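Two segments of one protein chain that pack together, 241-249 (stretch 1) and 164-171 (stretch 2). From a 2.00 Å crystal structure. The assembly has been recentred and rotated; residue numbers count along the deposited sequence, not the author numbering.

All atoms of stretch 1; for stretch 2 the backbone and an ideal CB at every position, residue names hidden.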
ATOM      1  N   GLY A 241       5.325  12.134   0.798  1.00 19.30           N
ATOM      2  CA  GLY A 241       4.443  11.618  -0.234  1.00 19.64           C
ATOM      3  C   GLY A 241       4.997  11.981  -1.600  1.00 19.22           C
ATOM      4  O   GLY A 241       5.496  13.079  -1.792  1.00 19.43           O
ATOM      5  N   VAL A 242       4.949  11.052  -2.546  1.00 18.82           N
ATOM      6  CA  VAL A 242       5.413  11.349  -3.921  1.00 18.32           C
ATOM      7  C   VAL A 242       4.231  11.355  -4.894  1.00 18.55           C
ATOM      8  O   VAL A 242       3.992  12.350  -5.572  1.00 19.04           O
ATOM      9  CB  VAL A 242       6.538  10.378  -4.382  1.00 18.15           C
ATOM     10  CG1 VAL A 242       7.074  10.731  -5.774  1.00 17.59           C
ATOM     11  CG2 VAL A 242       7.697  10.341  -3.343  1.00 16.57           C
ATOM     12  N   PHE A 243       3.487  10.251  -4.952  1.00 18.26           N
ATOM     13  CA  PHE A 243       2.259  10.182  -5.744  1.00 18.06           C
ATOM     14  C   PHE A 243       1.305   9.182  -5.099  1.00 18.68           C
ATOM     15  O   PHE A 243       1.738   8.298  -4.329  1.00 17.97           O
ATOM     16  CB  PHE A 243       2.527   9.882  -7.240  1.00 18.19           C
ATOM     17  CG  PHE A 243       3.376   8.629  -7.503  1.00 18.43           C
ATOM     18  CD1 PHE A 243       2.788   7.363  -7.516  1.00 16.95           C
ATOM     19  CD2 PHE A 243       4.745   8.739  -7.771  1.00 18.10           C
ATOM     20  CE1 PHE A 243       3.543   6.204  -7.794  1.00 16.14           C
ATOM     21  CE2 PHE A 243       5.534   7.590  -8.049  1.00 18.10           C
ATOM     22  CZ  PHE A 243       4.932   6.323  -8.059  1.00 18.84           C
ATOM     23  N   ILE A 244       0.010   9.351  -5.372  1.00 18.07           N
ATOM     24  CA  ILE A 244      -1.035   8.539  -4.745  1.00 18.50           C
ATOM     25  C   ILE A 244      -2.001   8.040  -5.811  1.00 18.82           C
ATOM     26  O   ILE A 244      -2.472   8.824  -6.651  1.00 18.61           O
ATOM     27  CB  ILE A 244      -1.861   9.339  -3.681  1.00 18.97           C
ATOM     28  CG1 ILE A 244      -0.974  10.010  -2.621  1.00 19.54           C
ATOM     29  CG2 ILE A 244      -2.954   8.452  -3.014  1.00 18.52           C
ATOM     30  CD1 ILE A 244      -0.355   9.064  -1.640  1.00 20.86           C
ATOM     31  N   ASN A 245      -2.288   6.741  -5.767  1.00 19.09           N
ATOM     32  CA  ASN A 245      -3.272   6.083  -6.651  1.00 19.42           C
ATOM     33  C   ASN A 245      -3.044   6.325  -8.145  1.00 19.50           C
ATOM     34  O   ASN A 245      -3.994   6.510  -8.914  1.00 19.50           O
ATOM     35  CB  ASN A 245      -4.694   6.478  -6.253  1.00 19.31           C
ATOM     36  CG  ASN A 245      -5.051   6.032  -4.848  1.00 19.93           C
ATOM     37  OD1 ASN A 245      -4.361   5.198  -4.252  1.00 21.61           O
ATOM     38  ND2 ASN A 245      -6.145   6.571  -4.317  1.00 21.31           N
ATOM     39  N   ARG A 246      -1.773   6.334  -8.544  1.00 19.56           N
ATOM     40  CA  ARG A 246      -1.405   6.526  -9.939  1.00 19.85           C
ATOM     41  C   ARG A 246      -1.812   5.296 -10.784  1.00 20.02           C
ATOM     42  O   ARG A 246      -1.596   4.161 -10.383  1.00 18.85           O
ATOM     43  CB  ARG A 246       0.099   6.794 -10.049  1.00 19.62           C
ATOM     44  CG  ARG A 246       0.588   6.948 -11.481  1.00 20.40           C
ATOM     45  CD  ARG A 246       2.073   7.240 -11.548  1.00 20.39           C
ATOM     46  NE  ARG A 246       2.422   8.575 -11.054  1.00 19.38           N
ATOM     47  CZ  ARG A 246       3.656   9.076 -11.085  1.00 19.68           C
ATOM     48  NH1 ARG A 246       4.661   8.350 -11.600  1.00 16.80           N
ATOM     49  NH2 ARG A 246       3.888  10.312 -10.633  1.00 18.33           N
ATOM     50  N   LYS A 247      -2.369   5.545 -11.962  1.00 20.41           N
ATOM     51  CA  LYS A 247      -2.844   4.463 -12.816  1.00 21.76           C
ATOM     52  C   LYS A 247      -2.542   4.767 -14.290  1.00 21.98           C
ATOM     53  O   LYS A 247      -3.302   4.385 -15.180  1.00 22.24           O
ATOM     54  CB  LYS A 247      -4.336   4.212 -12.561  1.00 22.08           C
ATOM     55  CG  LYS A 247      -5.204   5.474 -12.689  1.00 25.46           C
ATOM     56  CD  LYS A 247      -6.705   5.166 -12.776  1.00 31.48           C
ATOM     57  CE  LYS A 247      -7.005   4.079 -13.815  1.00 36.30           C
ATOM     58  NZ  LYS A 247      -8.460   4.007 -14.210  1.00 40.23           N
ATOM     59  N   ASP A 248      -1.413   5.437 -14.532  1.00 21.44           N
ATOM     60  CA  ASP A 248      -0.955   5.751 -15.888  1.00 21.87           C
ATOM     61  C   ASP A 248      -0.783   4.479 -16.714  1.00 21.50           C
ATOM     62  O   ASP A 248      -1.088   4.464 -17.918  1.00 20.40           O
ATOM     63  CB  ASP A 248       0.366   6.527 -15.855  1.00 22.02           C
ATOM     64  CG  ASP A 248       0.239   7.901 -15.180  1.00 23.75           C
ATOM     65  OD1 ASP A 248      -0.895   8.382 -15.026  1.00 24.59           O
ATOM     66  OD2 ASP A 248       1.280   8.505 -14.806  1.00 25.18           O
ATOM     67  N   HIS A 249      -0.309   3.411 -16.063  1.00 21.18           N
ATOM     68  CA  HIS A 249      -0.130   2.104 -16.720  1.00 20.72           C
ATOM     69  C   HIS A 249      -1.447   1.478 -17.202  1.00 21.22           C
ATOM     70  O   HIS A 249      -1.434   0.546 -17.997  1.00 21.04           O
ATOM     71  CB  HIS A 249       0.575   1.123 -15.785  1.00 20.59           C
ATOM     72  CG  HIS A 249      -0.219   0.790 -14.555  1.00 19.55           C
ATOM     73  ND1 HIS A 249      -0.278   1.632 -13.465  1.00 17.96           N
ATOM     74  CD2 HIS A 249      -0.975  -0.290 -14.239  1.00 18.53           C
ATOM     75  CE1 HIS A 249      -1.043   1.090 -12.531  1.00 19.37           C
ATOM     76  NE2 HIS A 249      -1.482  -0.077 -12.974  1.00 17.23           N
ATOM     77  N   UNK A 164       8.372  13.626 -12.367  1.00 29.20           N
ATOM     78  CA  UNK A 164       8.301  13.905 -13.790  1.00 29.40           C
ATOM     79  C   UNK A 164       7.186  13.103 -14.453  1.00 29.15           C
ATOM     80  O   UNK A 164       7.049  13.135 -15.671  1.00 30.06           O
ATOM     81  CB  UNK A 164       9.643  13.598 -14.458  1.00 29.40           C
ATOM     82  N   UNK A 165       6.395  12.389 -13.653  1.00 28.24           N
ATOM     83  CA  UNK A 165       5.340  11.516 -14.174  1.00 26.96           C
ATOM     84  C   UNK A 165       5.898  10.202 -14.690  1.00 26.20           C
ATOM     85  O   UNK A 165       5.347   9.621 -15.619  1.00 26.23           O
ATOM     86  CB  UNK A 165       4.570  12.223 -15.291  1.00 26.96           C
ATOM     87  N   UNK A 166       7.004   9.747 -14.096  1.00 24.80           N
ATOM     88  CA  UNK A 166       7.656   8.500 -14.493  1.00 23.97           C
ATOM     89  C   UNK A 166       7.674   7.508 -13.327  1.00 23.32           C
ATOM     90  O   UNK A 166       7.488   7.897 -12.178  1.00 22.79           O
ATOM     91  CB  UNK A 166       9.080   8.773 -14.981  1.00 23.97           C
ATOM     92  N   UNK A 167       7.906   6.235 -13.643  1.00 22.46           N
ATOM     93  CA  UNK A 167       7.850   5.160 -12.650  1.00 22.21           C
ATOM     94  C   UNK A 167       8.845   5.338 -11.496  1.00 21.71           C
ATOM     95  O   UNK A 167       8.581   4.880 -10.402  1.00 20.32           O
ATOM     96  CB  UNK A 167       8.110   3.819 -13.338  1.00 22.21           C
ATOM     97  N   UNK A 168       9.974   5.998 -11.750  1.00 21.99           N
ATOM     98  CA  UNK A 168      10.971   6.220 -10.700  1.00 22.77           C
ATOM     99  C   UNK A 168      10.829   7.546  -9.926  1.00 22.03           C
ATOM    100  O   UNK A 168      11.721   7.885  -9.144  1.00 22.13           O
ATOM    101  CB  UNK A 168      12.365   6.164 -11.329  1.00 22.77           C
ATOM    102  N   UNK A 169       9.724   8.274 -10.121  1.00 21.23           N
ATOM    103  CA  UNK A 169       9.513   9.543  -9.399  1.00 21.35           C
ATOM    104  C   UNK A 169       9.831   9.419  -7.903  1.00 21.57           C
ATOM    105  O   UNK A 169       9.331   8.522  -7.212  1.00 20.75           O
ATOM    106  CB  UNK A 169       8.067  10.012  -9.577  1.00 21.35           C
ATOM    107  N   UNK A 170      10.670  10.329  -7.414  1.00 22.35           N
ATOM    108  CA  UNK A 170      10.980  10.424  -5.987  1.00 23.21           C
ATOM    109  C   UNK A 170      11.947   9.372  -5.487  1.00 24.47           C
ATOM    110  O   UNK A 170      12.330   9.383  -4.315  1.00 24.56           O
ATOM    111  CB  UNK A 170       9.686  10.330  -5.175  1.00 23.21           C
ATOM    112  N   UNK A 171      12.349   8.454  -6.359  1.00 24.90           N
ATOM    113  CA  UNK A 171      13.219   7.355  -5.931  1.00 25.95           C
ATOM    114  C   UNK A 171      14.513   7.286  -6.739  1.00 26.68           C
ATOM    115  O   UNK A 171      15.283   6.330  -6.607  1.00 26.78           O
ATOM    116  CB  UNK A 171      12.473   6.024  -6.046  1.00 25.95           C
TER

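Position 164 opens the stretch with its CA-to-CB bond pointing away from stretch 1, and nothing of that stretch lies within 5.5 Å of the ideal CB. Almost any side chain could be carried here. The deposited residue is Ala164, which contributes through its backbone, as position 169 will show.

At 165 the bond points sideways, and the ideal CB would stand 5.0 Å from Asp248 OD2 and 5.1 Å from Arg246 NH2, so space alone excludes little. The backbone is more telling: phi is 78° and psi 30°, a left-handed conformation that favours glycine, with asparagine or aspartate as the usual alternatives. Gly165 is found. A water links its carbonyl to stretch 1, donating to Gly165 O at 2.6 Å and to Asp248 OD2 at 2.7 Å; both are acceptors, 4.3 Å apart, so they need a donor between them.

Positions 166, 167 and 168 all direct CA-to-CB away, with no atom of stretch 1 near their ideal CBs, so stretch 1 sets little limit on their side chains. What matters at 166 is the backbone oxygen, which lies near the guanidinium plane of Arg246 and accepts a hydrogen bond from Arg246 NH1 (NH1 to O of 166, 2.9 Å). Any residue would supply that oxygen; the deposited one is Leu166. The same oxygen accepts from the backbone N of 169 at 3.1 Å, closing a type I turn. The two middle positions of this turn, 167 and 168, have helix-like angles that many residues tolerate, and they are Ala167 and Asp168.

Position 169 faces stretch 1 squarely. Its ideal CB is 3.8 Å from Phe243 CE2, 4.0 Å from Val242 CG1 and 4.3 Å from Arg246 NH1, which leaves room for a side chain of modest size and offers it a positive charge. Aspartate suits this best, while asparagine could accept hydrogen bonds but bring no charge. Asp169 is deposited, with chi1 in the m well. Its OD2 forms a salt bridge with Arg246 NH2 at 2.8 Å and also accepts from Arg246 NH1 at 3.2 Å, while its CB meets the edge of the Phe243 ring, 3.9 Å from CE2. The carboxylate also organises its own loop: OD1 accepts from Ala164 N at 2.8 Å and from Leu166 N at 3.1 Å, and OD2 takes a weak bond from Gly165 N at 2.9 Å. One side chain thus holds the loop together and ties it to the arginine.

Position 170 points toward stretch 1, but an ideal CB would lie 2.7 Å from Val242 CG2, a clash. Phi is 77°, so conformation and space agree on glycine. Gly170 lets the valine come close, with Val242 CG1 3.9 Å from Gly170 CA.

At 171 the bond points sideways into space that stretch 1 does not reach, so many residues would fit. Ala171 is deposited, and its N donates to Asp168 O at 2.9 Å, closing a type II turn.

Stretch 2, residues 164-171: AGLADDGA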
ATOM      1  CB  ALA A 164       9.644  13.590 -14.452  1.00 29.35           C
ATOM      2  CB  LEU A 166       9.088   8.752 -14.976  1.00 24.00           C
ATOM      3  CG  LEU A 166       9.278   9.818 -16.062  1.00 25.54           C
ATOM      4  CD1 LEU A 166      10.759   9.999 -16.376  1.00 26.41           C
ATOM      5  CD2 LEU A 166       8.461   9.480 -17.314  1.00 25.79           C
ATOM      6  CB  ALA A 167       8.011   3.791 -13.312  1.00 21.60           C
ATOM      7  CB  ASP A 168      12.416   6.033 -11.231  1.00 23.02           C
ATOM      8  CG  ASP A 168      12.825   7.093 -12.263  1.00 26.24           C
ATOM      9  OD1 ASP A 168      11.958   7.828 -12.804  1.00 29.57           O
ATOM     10  OD2 ASP A 168      14.046   7.192 -12.536  1.00 29.79           O
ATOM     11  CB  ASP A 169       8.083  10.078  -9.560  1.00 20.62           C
ATOM     12  CG  ASP A 169       7.799  10.657 -10.958  1.00 21.52           C
ATOM     13  OD1 ASP A 169       8.738  10.890 -11.760  1.00 20.93           O
ATOM     14  OD2 ASP A 169       6.610  10.858 -11.258  1.00 20.89           O
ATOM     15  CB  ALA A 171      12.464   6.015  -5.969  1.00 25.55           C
TER
HETATM   16  O   HOH W   1       3.755   7.579 -15.370  1.00 22.23           O
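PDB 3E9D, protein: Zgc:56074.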